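Local coordinates for phosphate-specific transport system accessory protein PhoU homolog (Streptococcus pneumoniae, PDB 2I0M), which probably plays a part in regulating phosphate uptake, as a cytoplasmic homodimer built almost wholly of helices and carrying bound zinc ions, at residues 35-40 with 105-110; 44-49 with 100-105; 138-143 with 205-210. One frame throughout, in Å; residues are numbered along the deposited sequence.

Contact 1 (35-40 with 105-110); sequences ASKDKE and LQLKEN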
ATOM      1  N   ALA A  35       4.079 -24.063  -0.449  1.00 41.73           N
ATOM      2  CA  ALA A  35       4.234 -25.230   0.421  1.00 41.93           C
ATOM      3  C   ALA A  35       4.664 -26.461  -0.367  1.00 42.10           C
ATOM      4  O   ALA A  35       5.516 -27.221   0.086  1.00 42.13           O
ATOM      5  CB  ALA A  35       2.944 -25.523   1.184  1.00 41.63           C
ATOM      6  N   SER A  36       4.076 -26.643  -1.546  1.00 42.33           N
ATOM      7  CA  SER A  36       4.335 -27.817  -2.363  1.00 42.67           C
ATOM      8  C   SER A  36       5.403 -27.592  -3.432  1.00 43.05           C
ATOM      9  O   SER A  36       5.687 -28.498  -4.215  1.00 43.15           O
ATOM     10  CB  SER A  36       3.034 -28.331  -2.994  1.00 42.60           C
ATOM     11  OG  SER A  36       2.489 -27.404  -3.908  1.00 42.94           O
ATOM     12  N   LYS A  37       5.993 -26.397  -3.464  1.00 43.63           N
ATOM     13  CA  LYS A  37       7.018 -26.049  -4.467  1.00 44.35           C
ATOM     14  C   LYS A  37       6.549 -26.314  -5.904  1.00 44.63           C
ATOM     15  O   LYS A  37       7.313 -26.801  -6.744  1.00 44.77           O
ATOM     16  CB  LYS A  37       8.346 -26.779  -4.181  1.00 44.41           C
ATOM     17  CG  LYS A  37       9.359 -25.969  -3.371  1.00 45.09           C
ATOM     18  CD  LYS A  37       9.035 -25.974  -1.888  1.00 45.96           C
ATOM     19  CE  LYS A  37       9.459 -24.676  -1.227  1.00 44.88           C
ATOM     20  NZ  LYS A  37       9.013 -24.627   0.193  1.00 45.07           N
ATOM     21  N   ASP A  38       5.285 -25.990  -6.169  1.00 44.93           N
ATOM     22  CA  ASP A  38       4.658 -26.243  -7.461  1.00 45.10           C
ATOM     23  C   ASP A  38       4.890 -25.057  -8.402  1.00 45.34           C
ATOM     24  O   ASP A  38       4.085 -24.113  -8.465  1.00 45.17           O
ATOM     25  CB  ASP A  38       3.167 -26.512  -7.253  1.00 45.19           C
ATOM     26  CG  ASP A  38       2.444 -26.919  -8.528  1.00 45.93           C
ATOM     27  OD1 ASP A  38       1.312 -27.433  -8.402  1.00 46.88           O
ATOM     28  OD2 ASP A  38       2.974 -26.723  -9.647  1.00 46.78           O
ATOM     29  N   LYS A  39       6.000 -25.118  -9.135  1.00 45.63           N
ATOM     30  CA  LYS A  39       6.404 -24.041 -10.035  1.00 46.16           C
ATOM     31  C   LYS A  39       5.440 -23.829 -11.204  1.00 46.41           C
ATOM     32  O   LYS A  39       5.369 -22.740 -11.772  1.00 46.68           O
ATOM     33  CB  LYS A  39       7.831 -24.266 -10.534  1.00 46.22           C
ATOM     34  CG  LYS A  39       8.875 -24.126  -9.433  1.00 46.82           C
ATOM     35  CD  LYS A  39      10.300 -24.117  -9.983  1.00 47.14           C
ATOM     36  CE  LYS A  39      11.303 -24.234  -8.839  1.00 47.74           C
ATOM     37  NZ  LYS A  39      12.591 -23.546  -9.125  1.00 48.32           N
ATOM     38  N   GLU A  40       4.688 -24.870 -11.542  1.00 46.59           N
ATOM     39  CA  GLU A  40       3.691 -24.792 -12.603  1.00 46.55           C
ATOM     40  C   GLU A  40       2.456 -24.021 -12.141  1.00 46.19           C
ATOM     41  O   GLU A  40       1.931 -23.194 -12.883  1.00 46.33           O
ATOM     42  CB  GLU A  40       3.336 -26.194 -13.110  1.00 46.61           C
ATOM     43  CG  GLU A  40       4.568 -26.998 -13.502  1.00 47.63           C
ATOM     44  CD  GLU A  40       4.238 -28.228 -14.311  1.00 49.80           C
ATOM     45  OE1 GLU A  40       4.935 -28.483 -15.326  1.00 49.68           O
ATOM     46  OE2 GLU A  40       3.282 -28.942 -13.932  1.00 51.15           O
ATOM     47  N   LEU A 105       9.331 -19.473  -8.184  1.00 42.03           N
ATOM     48  CA  LEU A 105      10.066 -19.852  -9.398  1.00 42.56           C
ATOM     49  C   LEU A 105      11.574 -19.673  -9.230  1.00 42.92           C
ATOM     50  O   LEU A 105      12.363 -20.258  -9.970  1.00 43.18           O
ATOM     51  CB  LEU A 105       9.604 -19.023 -10.601  1.00 42.49           C
ATOM     52  CG  LEU A 105       8.137 -18.987 -11.027  1.00 42.41           C
ATOM     53  CD1 LEU A 105       7.985 -18.021 -12.194  1.00 42.31           C
ATOM     54  CD2 LEU A 105       7.634 -20.365 -11.401  1.00 42.82           C
ATOM     55  N   GLN A 106      11.958 -18.862  -8.255  1.00 43.49           N
ATOM     56  CA  GLN A 106      13.354 -18.552  -8.001  1.00 44.26           C
ATOM     57  C   GLN A 106      13.933 -19.453  -6.915  1.00 44.86           C
ATOM     58  O   GLN A 106      15.143 -19.430  -6.651  1.00 44.78           O
ATOM     59  CB  GLN A 106      13.506 -17.070  -7.631  1.00 44.25           C
ATOM     60  CG  GLN A 106      12.988 -16.097  -8.696  1.00 44.37           C
ATOM     61  CD  GLN A 106      13.778 -16.175  -9.995  1.00 45.03           C
ATOM     62  OE1 GLN A 106      14.849 -15.585 -10.120  1.00 45.65           O
ATOM     63  NE2 GLN A 106      13.246 -16.902 -10.969  1.00 44.78           N
ATOM     64  N   LEU A 107      13.066 -20.254  -6.297  1.00 45.57           N
ATOM     65  CA  LEU A 107      13.494 -21.168  -5.247  1.00 46.57           C
ATOM     66  C   LEU A 107      14.279 -22.364  -5.793  1.00 47.50           C
ATOM     67  O   LEU A 107      13.906 -22.971  -6.801  1.00 47.28           O
ATOM     68  CB  LEU A 107      12.311 -21.635  -4.394  1.00 46.10           C
ATOM     69  CG  LEU A 107      11.715 -20.622  -3.404  1.00 45.83           C
ATOM     70  CD1 LEU A 107      10.559 -21.239  -2.627  1.00 44.45           C
ATOM     71  CD2 LEU A 107      12.771 -20.078  -2.445  1.00 44.98           C
ATOM     72  N   LYS A 108      15.377 -22.677  -5.115  1.00 48.92           N
ATOM     73  CA  LYS A 108      16.207 -23.830  -5.447  1.00 50.49           C
ATOM     74  C   LYS A 108      16.130 -24.851  -4.323  1.00 51.57           C
ATOM     75  O   LYS A 108      16.106 -24.495  -3.140  1.00 51.49           O
ATOM     76  CB  LYS A 108      17.666 -23.416  -5.685  1.00 50.33           C
ATOM     77  CG  LYS A 108      17.867 -22.317  -6.727  1.00 50.42           C
ATOM     78  CD  LYS A 108      17.743 -22.847  -8.154  1.00 50.72           C
ATOM     79  CE  LYS A 108      18.162 -21.797  -9.179  1.00 50.95           C
ATOM     80  NZ  LYS A 108      17.225 -20.636  -9.229  1.00 50.75           N
ATOM     81  N   GLU A 109      16.082 -26.121  -4.706  1.00 53.21           N
ATOM     82  CA  GLU A 109      16.017 -27.211  -3.750  1.00 54.78           C
ATOM     83  C   GLU A 109      16.829 -28.399  -4.240  1.00 55.85           C
ATOM     84  O   GLU A 109      16.363 -29.117  -5.127  1.00 56.13           O
ATOM     85  CB  GLU A 109      14.567 -27.644  -3.522  1.00 54.87           C
ATOM     86  CG  GLU A 109      13.890 -26.987  -2.330  1.00 55.56           C
ATOM     87  CD  GLU A 109      13.234 -28.012  -1.418  1.00 56.08           C
ATOM     88  OE1 GLU A 109      13.906 -29.011  -1.058  1.00 56.33           O
ATOM     89  OE2 GLU A 109      12.056 -27.814  -1.054  1.00 56.21           O
ATOM     90  N   ASN A 110      18.042 -28.617  -3.715  1.00 57.17           N
ATOM     91  CA  ASN A 110      18.805 -27.704  -2.826  1.00 58.26           C
ATOM     92  C   ASN A 110      18.221 -27.294  -1.451  1.00 59.01           C
ATOM     93  O   ASN A 110      17.315 -27.958  -0.927  1.00 59.25           O
ATOM     94  CB  ASN A 110      19.339 -26.485  -3.610  1.00 58.13           C
ATOM     95  CG  ASN A 110      20.363 -26.870  -4.672  1.00 58.18           C
ATOM     96  OD1 ASN A 110      20.932 -27.967  -4.649  1.00 57.55           O
ATOM     97  ND2 ASN A 110      20.601 -25.964  -5.612  1.00 58.04           N
TER
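At one end of the all-helical PhoU fold, Lys37 and Lys39, in the tight turn between helices 5-35 and 39-66, meet Leu105, Leu107 and Glu109 where the chain runs out of helix 74-105. The turn reverses at Lys37, the first residue after helix 5-35 to leave helical backbone angles, with positive phi (53°). Asp38 follows as N-cap of the next helix: its OD2 accepts a weak bond from Glu40 N (3.2 Å) and a hydrogen bond from Met41 N. Lys39, in the first turn of that helix, carries the main polar link. Its CG lies beside the backbone N (chi1 -68°), and the chain is extended from there, so that the ammonium spans the gap to the other backbone. NZ lies 2.7 Å from Leu107 O and nearly in line with that carbonyl (C=O...N angle 161°), a short, well-aligned bond. A second, weak bond joins NZ to Leu105 O at 3.4 Å, so one charged group holds two carbonyls of the segment that is leaving the helix. Nearby, the CD2 methyl of Leu105 lies against the start of helix 39-66, at 3.3 Å from Lys39 O and 4.0 Å from Lys39 CB. Leu107 is buried, packing also on Asn179, Gln182 and Tyr183 of helix 177-209. Its CD1 touches Lys37 CE at 3.9 Å, the two side chains crossing at about a right angle. Lys37 NZ turns to Leu34 O and Tyr183 OH for its hydrogen bonds. Glu109 also crosses Lys37 at about a right angle, but no salt bridge forms: OE2 stays 4.6 Å from Lys37 NZ and rests instead against the aliphatic part of that lysine, 3.6 Å from CD.

Contact 2 (44-49 with 100-105); sequences LIINKD and IAKAVL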
ATOM      1  N   LEU A  44       0.689 -20.271 -13.504  1.00 41.73           N
ATOM      2  CA  LEU A  44      -0.724 -20.012 -13.783  1.00 41.74           C
ATOM      3  C   LEU A  44      -1.235 -18.833 -12.949  1.00 41.56           C
ATOM      4  O   LEU A  44      -2.041 -18.033 -13.429  1.00 41.91           O
ATOM      5  CB  LEU A  44      -1.582 -21.273 -13.567  1.00 41.82           C
ATOM      6  CG  LEU A  44      -1.186 -22.574 -14.301  1.00 42.59           C
ATOM      7  CD1 LEU A  44      -1.972 -23.779 -13.786  1.00 42.68           C
ATOM      8  CD2 LEU A  44      -1.277 -22.482 -15.844  1.00 43.25           C
ATOM      9  N   ILE A  45      -0.744 -18.701 -11.719  1.00 41.20           N
ATOM     10  CA  ILE A  45      -1.078 -17.534 -10.882  1.00 40.83           C
ATOM     11  C   ILE A  45      -0.576 -16.236 -11.524  1.00 40.80           C
ATOM     12  O   ILE A  45      -1.279 -15.211 -11.523  1.00 41.39           O
ATOM     13  CB  ILE A  45      -0.461 -17.637  -9.467  1.00 40.55           C
ATOM     14  CG1 ILE A  45      -1.153 -18.739  -8.660  1.00 40.69           C
ATOM     15  CG2 ILE A  45      -0.510 -16.269  -8.743  1.00 40.44           C
ATOM     16  CD1 ILE A  45      -0.262 -19.383  -7.620  1.00 39.88           C
ATOM     17  N   ILE A  46       0.650 -16.276 -12.032  1.00 39.98           N
ATOM     18  CA  ILE A  46       1.276 -15.106 -12.613  1.00 39.84           C
ATOM     19  C   ILE A  46       0.485 -14.662 -13.849  1.00 39.87           C
ATOM     20  O   ILE A  46       0.167 -13.487 -14.000  1.00 39.48           O
ATOM     21  CB  ILE A  46       2.766 -15.377 -12.922  1.00 39.76           C
ATOM     22  CG1 ILE A  46       3.527 -15.631 -11.614  1.00 38.99           C
ATOM     23  CG2 ILE A  46       3.398 -14.224 -13.720  1.00 39.41           C
ATOM     24  CD1 ILE A  46       4.867 -16.327 -11.805  1.00 36.32           C
ATOM     25  N   ASN A  47       0.138 -15.620 -14.702  1.00 39.93           N
ATOM     26  CA  ASN A  47      -0.626 -15.338 -15.910  1.00 40.21           C
ATOM     27  C   ASN A  47      -2.100 -14.938 -15.699  1.00 40.55           C
ATOM     28  O   ASN A  47      -2.691 -14.274 -16.557  1.00 40.76           O
ATOM     29  CB  ASN A  47      -0.487 -16.498 -16.894  1.00 39.96           C
ATOM     30  CG  ASN A  47       0.940 -16.632 -17.423  1.00 40.36           C
ATOM     31  OD1 ASN A  47       1.589 -15.631 -17.740  1.00 40.39           O
ATOM     32  ND2 ASN A  47       1.439 -17.868 -17.507  1.00 39.43           N
ATOM     33  N   LYS A  48      -2.684 -15.324 -14.564  1.00 40.61           N
ATOM     34  CA  LYS A  48      -4.072 -14.967 -14.271  1.00 40.86           C
ATOM     35  C   LYS A  48      -4.230 -13.645 -13.529  1.00 40.41           C
ATOM     36  O   LYS A  48      -5.357 -13.179 -13.334  1.00 40.22           O
ATOM     37  CB  LYS A  48      -4.787 -16.077 -13.504  1.00 41.39           C
ATOM     38  CG  LYS A  48      -5.252 -17.225 -14.399  1.00 43.93           C
ATOM     39  CD  LYS A  48      -6.477 -17.936 -13.832  1.00 47.04           C
ATOM     40  CE  LYS A  48      -6.161 -18.710 -12.555  1.00 48.89           C
ATOM     41  NZ  LYS A  48      -6.831 -20.059 -12.573  1.00 48.67           N
ATOM     42  N   ASP A  49      -3.115 -13.029 -13.135  1.00 40.04           N
ATOM     43  CA  ASP A  49      -3.189 -11.757 -12.418  1.00 40.31           C
ATOM     44  C   ASP A  49      -3.985 -10.677 -13.172  1.00 40.12           C
ATOM     45  O   ASP A  49      -4.722  -9.927 -12.552  1.00 40.38           O
ATOM     46  CB  ASP A  49      -1.808 -11.225 -12.014  1.00 40.01           C
ATOM     47  CG  ASP A  49      -1.913 -10.007 -11.106  1.00 40.44           C
ATOM     48  OD1 ASP A  49      -2.194 -10.170  -9.891  1.00 41.29           O
ATOM     49  OD2 ASP A  49      -1.758  -8.876 -11.611  1.00 39.70           O
ATOM     50  N   ILE A 100       4.590 -13.609  -4.718  1.00 38.15           N
ATOM     51  CA  ILE A 100       4.947 -14.860  -4.025  1.00 37.37           C
ATOM     52  C   ILE A 100       5.123 -16.027  -5.014  1.00 37.68           C
ATOM     53  O   ILE A 100       6.037 -16.852  -4.883  1.00 36.91           O
ATOM     54  CB  ILE A 100       3.892 -15.239  -2.960  1.00 36.63           C
ATOM     55  CG1 ILE A 100       3.899 -14.238  -1.810  1.00 36.18           C
ATOM     56  CG2 ILE A 100       4.142 -16.646  -2.416  1.00 36.92           C
ATOM     57  CD1 ILE A 100       3.017 -14.639  -0.594  1.00 36.73           C
ATOM     58  N   ALA A 101       4.240 -16.080  -6.002  1.00 37.99           N
ATOM     59  CA  ALA A 101       4.352 -17.062  -7.062  1.00 38.62           C
ATOM     60  C   ALA A 101       5.652 -16.893  -7.843  1.00 38.72           C
ATOM     61  O   ALA A 101       6.278 -17.884  -8.184  1.00 39.23           O
ATOM     62  CB  ALA A 101       3.130 -17.004  -7.987  1.00 38.95           C
ATOM     63  N   LYS A 102       6.069 -15.650  -8.101  1.00 39.16           N
ATOM     64  CA  LYS A 102       7.355 -15.385  -8.769  1.00 39.59           C
ATOM     65  C   LYS A 102       8.559 -15.817  -7.929  1.00 39.51           C
ATOM     66  O   LYS A 102       9.513 -16.378  -8.457  1.00 39.49           O
ATOM     67  CB  LYS A 102       7.503 -13.914  -9.158  1.00 39.97           C
ATOM     68  CG  LYS A 102       6.400 -13.384 -10.051  1.00 41.60           C
ATOM     69  CD  LYS A 102       6.705 -11.968 -10.497  1.00 43.63           C
ATOM     70  CE  LYS A 102       5.507 -11.338 -11.184  1.00 44.65           C
ATOM     71  NZ  LYS A 102       5.913 -10.137 -11.960  1.00 45.32           N
ATOM     72  N   ALA A 103       8.509 -15.554  -6.625  1.00 39.52           N
ATOM     73  CA  ALA A 103       9.565 -15.995  -5.716  1.00 39.66           C
ATOM     74  C   ALA A 103       9.688 -17.530  -5.667  1.00 39.98           C
ATOM     75  O   ALA A 103      10.777 -18.052  -5.465  1.00 40.19           O
ATOM     76  CB  ALA A 103       9.346 -15.422  -4.324  1.00 39.09           C
ATOM     77  N   VAL A 104       8.570 -18.234  -5.853  1.00 40.30           N
ATOM     78  CA  VAL A 104       8.547 -19.697  -5.886  1.00 40.62           C
ATOM     79  C   VAL A 104       9.311 -20.238  -7.096  1.00 41.27           C
ATOM     80  O   VAL A 104       9.878 -21.323  -7.034  1.00 41.72           O
ATOM     81  CB  VAL A 104       7.089 -20.259  -5.842  1.00 40.39           C
ATOM     82  CG1 VAL A 104       7.046 -21.754  -6.199  1.00 39.89           C
ATOM     83  CG2 VAL A 104       6.454 -20.012  -4.469  1.00 39.30           C
ATOM     84  N   LEU A 105       9.331 -19.473  -8.184  1.00 42.03           N
ATOM     85  CA  LEU A 105      10.066 -19.852  -9.398  1.00 42.56           C
ATOM     86  C   LEU A 105      11.574 -19.673  -9.230  1.00 42.92           C
ATOM     87  O   LEU A 105      12.363 -20.258  -9.970  1.00 43.18           O
ATOM     88  CB  LEU A 105       9.604 -19.023 -10.601  1.00 42.49           C
ATOM     89  CG  LEU A 105       8.137 -18.987 -11.027  1.00 42.41           C
ATOM     90  CD1 LEU A 105       7.985 -18.021 -12.194  1.00 42.31           C
ATOM     91  CD2 LEU A 105       7.634 -20.365 -11.401  1.00 42.82           C
TER
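Ala101 comes first along helix 74-105, presenting its CB methyl to Ile45 and Ile46 of helix 39-66. This is side-by-side packing of two nearly antiparallel helices in the PhoU helical bundle, through small and branched apolar side chains. The segments run at 145° to each other, with axes 9.3 Å apart at closest approach, and no hydrogen bond crosses between them. Ile45 meets the alanine methyl with its CG2 branch, 3.8 Å from Ala101 CB. Ile46 comes to the same methyl with CG1, 3.9 Å from Ala101 CB, so two successive isoleucines share one small side chain as their common footing. One residue on, Lys102 contributes only its aliphatic root: Lys102 CG lies 3.8 Å from Ile46 CD1, and the chain runs on extended, its side chain about 10 Å from a bound zinc ion. A turn further, Leu105 meets Ile46 tip to tip, CD1 to CD1 at 3.6 Å. The chi2 of Ile46 (162°) places its CD1 where it can touch both Lys102 and Leu105. Ala42, on the preceding turn of helix 39-66, extends the same packing by touching Ala101 and Leu105. Ile100 and Val104 pack on Leu31 and Leu34 of helix 5-35, while Ile100 and Ala103 pack on His189, Leu190, Gln182 and Ile186 of helix 177-209, so that helices 39-66, 5-35 and 177-209 all pack on this segment.

Contact 3 (138-143 with 205-210); sequences PLHQAS and VYLETG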
ATOM      1  N   PRO A 138     -20.358  -6.954   3.928  1.00 45.18           N
ATOM      2  CA  PRO A 138     -21.809  -6.699   3.694  1.00 45.59           C
ATOM      3  C   PRO A 138     -22.585  -6.204   4.921  1.00 46.16           C
ATOM      4  O   PRO A 138     -23.632  -5.567   4.771  1.00 45.81           O
ATOM      5  CB  PRO A 138     -22.364  -8.076   3.272  1.00 45.25           C
ATOM      6  CG  PRO A 138     -21.215  -8.850   2.840  1.00 45.66           C
ATOM      7  CD  PRO A 138     -19.990  -8.335   3.573  1.00 45.17           C
ATOM      8  N   LEU A 139     -22.081  -6.515   6.113  1.00 47.24           N
ATOM      9  CA  LEU A 139     -22.675  -6.044   7.360  1.00 48.61           C
ATOM     10  C   LEU A 139     -22.417  -4.567   7.608  1.00 49.05           C
ATOM     11  O   LEU A 139     -23.206  -3.901   8.264  1.00 49.53           O
ATOM     12  CB  LEU A 139     -22.217  -6.895   8.547  1.00 48.52           C
ATOM     13  CG  LEU A 139     -22.701  -8.351   8.470  1.00 49.32           C
ATOM     14  CD1 LEU A 139     -21.884  -9.255   9.362  1.00 49.69           C
ATOM     15  CD2 LEU A 139     -24.196  -8.490   8.788  1.00 49.38           C
ATOM     16  N   HIS A 140     -21.338  -4.040   7.043  1.00 50.21           N
ATOM     17  CA  HIS A 140     -20.963  -2.632   7.249  1.00 51.40           C
ATOM     18  C   HIS A 140     -20.713  -2.291   8.739  1.00 51.55           C
ATOM     19  O   HIS A 140     -20.796  -1.133   9.141  1.00 52.42           O
ATOM     20  CB  HIS A 140     -22.020  -1.684   6.644  1.00 51.54           C
ATOM     21  CG  HIS A 140     -22.344  -1.956   5.206  1.00 52.59           C
ATOM     22  ND1 HIS A 140     -21.413  -2.432   4.304  1.00 53.16           N
ATOM     23  CD2 HIS A 140     -23.495  -1.792   4.508  1.00 52.51           C
ATOM     24  CE1 HIS A 140     -21.984  -2.566   3.119  1.00 52.86           C
ATOM     25  NE2 HIS A 140     -23.245  -2.181   3.214  1.00 52.92           N
ATOM     26  N   GLN A 141     -20.397  -3.318   9.527  1.00 51.47           N
ATOM     27  CA  GLN A 141     -20.106  -3.240  10.962  1.00 50.83           C
ATOM     28  C   GLN A 141     -18.670  -2.719  11.211  1.00 50.45           C
ATOM     29  O   GLN A 141     -17.703  -3.482  11.053  1.00 50.52           O
ATOM     30  CB  GLN A 141     -20.187  -4.664  11.525  1.00 51.08           C
ATOM     31  CG  GLN A 141     -20.913  -4.826  12.830  1.00 51.90           C
ATOM     32  CD  GLN A 141     -22.370  -5.166  12.633  1.00 52.66           C
ATOM     33  OE1 GLN A 141     -22.802  -6.285  12.934  1.00 54.97           O
ATOM     34  NE2 GLN A 141     -23.141  -4.212  12.126  1.00 51.51           N
ATOM     35  N   ALA A 142     -18.528  -1.454  11.615  1.00 49.23           N
ATOM     36  CA  ALA A 142     -17.222  -0.883  11.986  1.00 48.18           C
ATOM     37  C   ALA A 142     -16.397  -1.782  12.918  1.00 47.42           C
ATOM     38  O   ALA A 142     -15.200  -1.964  12.715  1.00 47.27           O
ATOM     39  CB  ALA A 142     -17.397   0.504  12.607  1.00 48.25           C
ATOM     40  N   SER A 143     -17.051  -2.368  13.914  1.00 46.83           N
ATOM     41  CA  SER A 143     -16.368  -3.161  14.946  1.00 46.19           C
ATOM     42  C   SER A 143     -15.767  -4.476  14.478  1.00 46.00           C
ATOM     43  O   SER A 143     -14.677  -4.838  14.906  1.00 45.91           O
ATOM     44  CB  SER A 143     -17.297  -3.411  16.118  1.00 45.84           C
ATOM     45  OG  SER A 143     -17.869  -2.183  16.502  1.00 44.23           O
ATOM     46  N   VAL A 205     -14.803   1.477   8.414  1.00 41.91           N
ATOM     47  CA  VAL A 205     -15.138   2.319   9.572  1.00 43.00           C
ATOM     48  C   VAL A 205     -15.600   3.703   9.102  1.00 42.84           C
ATOM     49  O   VAL A 205     -16.572   4.234   9.627  1.00 42.31           O
ATOM     50  CB  VAL A 205     -14.061   2.312  10.736  1.00 42.70           C
ATOM     51  CG1 VAL A 205     -12.701   2.641  10.230  1.00 45.04           C
ATOM     52  CG2 VAL A 205     -14.429   3.297  11.861  1.00 42.83           C
ATOM     53  N   TYR A 206     -14.926   4.238   8.078  1.00 43.15           N
ATOM     54  CA  TYR A 206     -15.307   5.474   7.398  1.00 43.32           C
ATOM     55  C   TYR A 206     -16.732   5.428   6.841  1.00 43.43           C
ATOM     56  O   TYR A 206     -17.434   6.436   6.813  1.00 42.77           O
ATOM     57  CB  TYR A 206     -14.305   5.778   6.273  1.00 44.24           C
ATOM     58  CG  TYR A 206     -14.874   6.540   5.102  1.00 44.25           C
ATOM     59  CD1 TYR A 206     -14.836   7.942   5.060  1.00 45.96           C
ATOM     60  CD2 TYR A 206     -15.444   5.861   4.029  1.00 44.20           C
ATOM     61  CE1 TYR A 206     -15.365   8.648   3.961  1.00 46.53           C
ATOM     62  CE2 TYR A 206     -15.972   6.539   2.944  1.00 45.50           C
ATOM     63  CZ  TYR A 206     -15.924   7.923   2.905  1.00 46.79           C
ATOM     64  OH  TYR A 206     -16.464   8.564   1.810  1.00 48.55           O
ATOM     65  N   LEU A 207     -17.144   4.255   6.383  1.00 43.75           N
ATOM     66  CA  LEU A 207     -18.472   4.080   5.815  1.00 44.17           C
ATOM     67  C   LEU A 207     -19.567   4.237   6.894  1.00 44.84           C
ATOM     68  O   LEU A 207     -20.567   4.927   6.689  1.00 45.06           O
ATOM     69  CB  LEU A 207     -18.540   2.735   5.076  1.00 44.21           C
ATOM     70  CG  LEU A 207     -19.831   2.224   4.434  1.00 44.31           C
ATOM     71  CD1 LEU A 207     -20.468   3.254   3.498  1.00 44.06           C
ATOM     72  CD2 LEU A 207     -19.566   0.915   3.718  1.00 43.30           C
ATOM     73  N   GLU A 208     -19.363   3.633   8.055  1.00 45.59           N
ATOM     74  CA  GLU A 208     -20.321   3.763   9.136  1.00 46.71           C
ATOM     75  C   GLU A 208     -20.211   5.107   9.839  1.00 47.50           C
ATOM     76  O   GLU A 208     -21.207   5.681  10.263  1.00 47.44           O
ATOM     77  CB  GLU A 208     -20.165   2.627  10.146  1.00 46.79           C
ATOM     78  CG  GLU A 208     -21.243   2.683  11.243  1.00 48.18           C
ATOM     79  CD  GLU A 208     -21.641   1.331  11.785  1.00 48.34           C
ATOM     80  OE1 GLU A 208     -20.806   0.416  11.811  1.00 48.51           O
ATOM     81  OE2 GLU A 208     -22.806   1.191  12.200  1.00 51.15           O
ATOM     82  N   THR A 209     -18.987   5.610   9.917  1.00 48.70           N
ATOM     83  CA  THR A 209     -18.630   6.766  10.718  1.00 49.78           C
ATOM     84  C   THR A 209     -18.741   8.085   9.947  1.00 50.52           C
ATOM     85  O   THR A 209     -19.281   9.059  10.460  1.00 50.53           O
ATOM     86  CB  THR A 209     -17.212   6.536  11.281  1.00 49.89           C
ATOM     87  OG1 THR A 209     -17.316   5.703  12.445  1.00 50.76           O
ATOM     88  CG2 THR A 209     -16.514   7.816  11.647  1.00 51.31           C
ATOM     89  N   GLY A 210     -18.241   8.114   8.717  1.00 51.66           N
ATOM     90  CA  GLY A 210     -18.235   9.337   7.914  1.00 53.11           C
ATOM     91  C   GLY A 210     -16.869  10.002   7.865  1.00 54.22           C
ATOM     92  O   GLY A 210     -16.687  11.022   7.205  1.00 54.09           O
TER
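With CG anti to the backbone N (chi1 -176°) and the chain then bent at chi2, Glu208 reaches from the last turns of helix 177-209 to Ala142, the first residue of helix 142-150. This joins the end of one helix to the start of another in the all-helical PhoU fold. Glu208 OE1 accepts from Ala142 N at 3.0 Å in an almost straight bond (N-H...O 174°), the donor lying nearly in line with the C-O bond. Because Ala142 opens the helix, directly after the N-cap Gln141, the carboxylate sits at its amino end, where the helix dipole would be expected to favour its negative charge. That may offset the closeness of His140 O, a second acceptor 3.1 Å from Glu208 OE1. His140 ND1 makes a weak hydrogen bond to Phe137 O. Over its ring centre stands Pro138 O, 3.6 Å above the plane, while Leu207 CD2 makes an off-centre CH-pi contact, 4.3 Å from the centroid of the His140 ring. Leu207 also packs on Phe79 and Ser82 of helix 74-105. Beside the glutamate, the Ala142 CB methyl meets Glu208 OE1 at 3.5 Å and Val205 CG2 at 4.1 Å.

How the contacts relate
Contacts 1 and 2 form one continuous patch: they share Leu105, both draw on helix 39-66, and their centres lie 11 Å apart, with contact 2 nested within the loop that contact 1 closes. Contact 1, at the surface, adds lysine-to-carbonyl bonds to its apolar touches; contact 2, partly buried, has none and relies on apolar carbon packing alone. Contact 3 lies across the chain's centre, its centre about 41 Å from that of contact 1, and uses helix 142-150 and helix 177-209. Also partly buried, it combines both chemistries, but with the charge reversed: a carboxylate receives an N-H at a helix start, where contact 1 has an ammonium giving to backbone carbonyls where a helix gives way to loop.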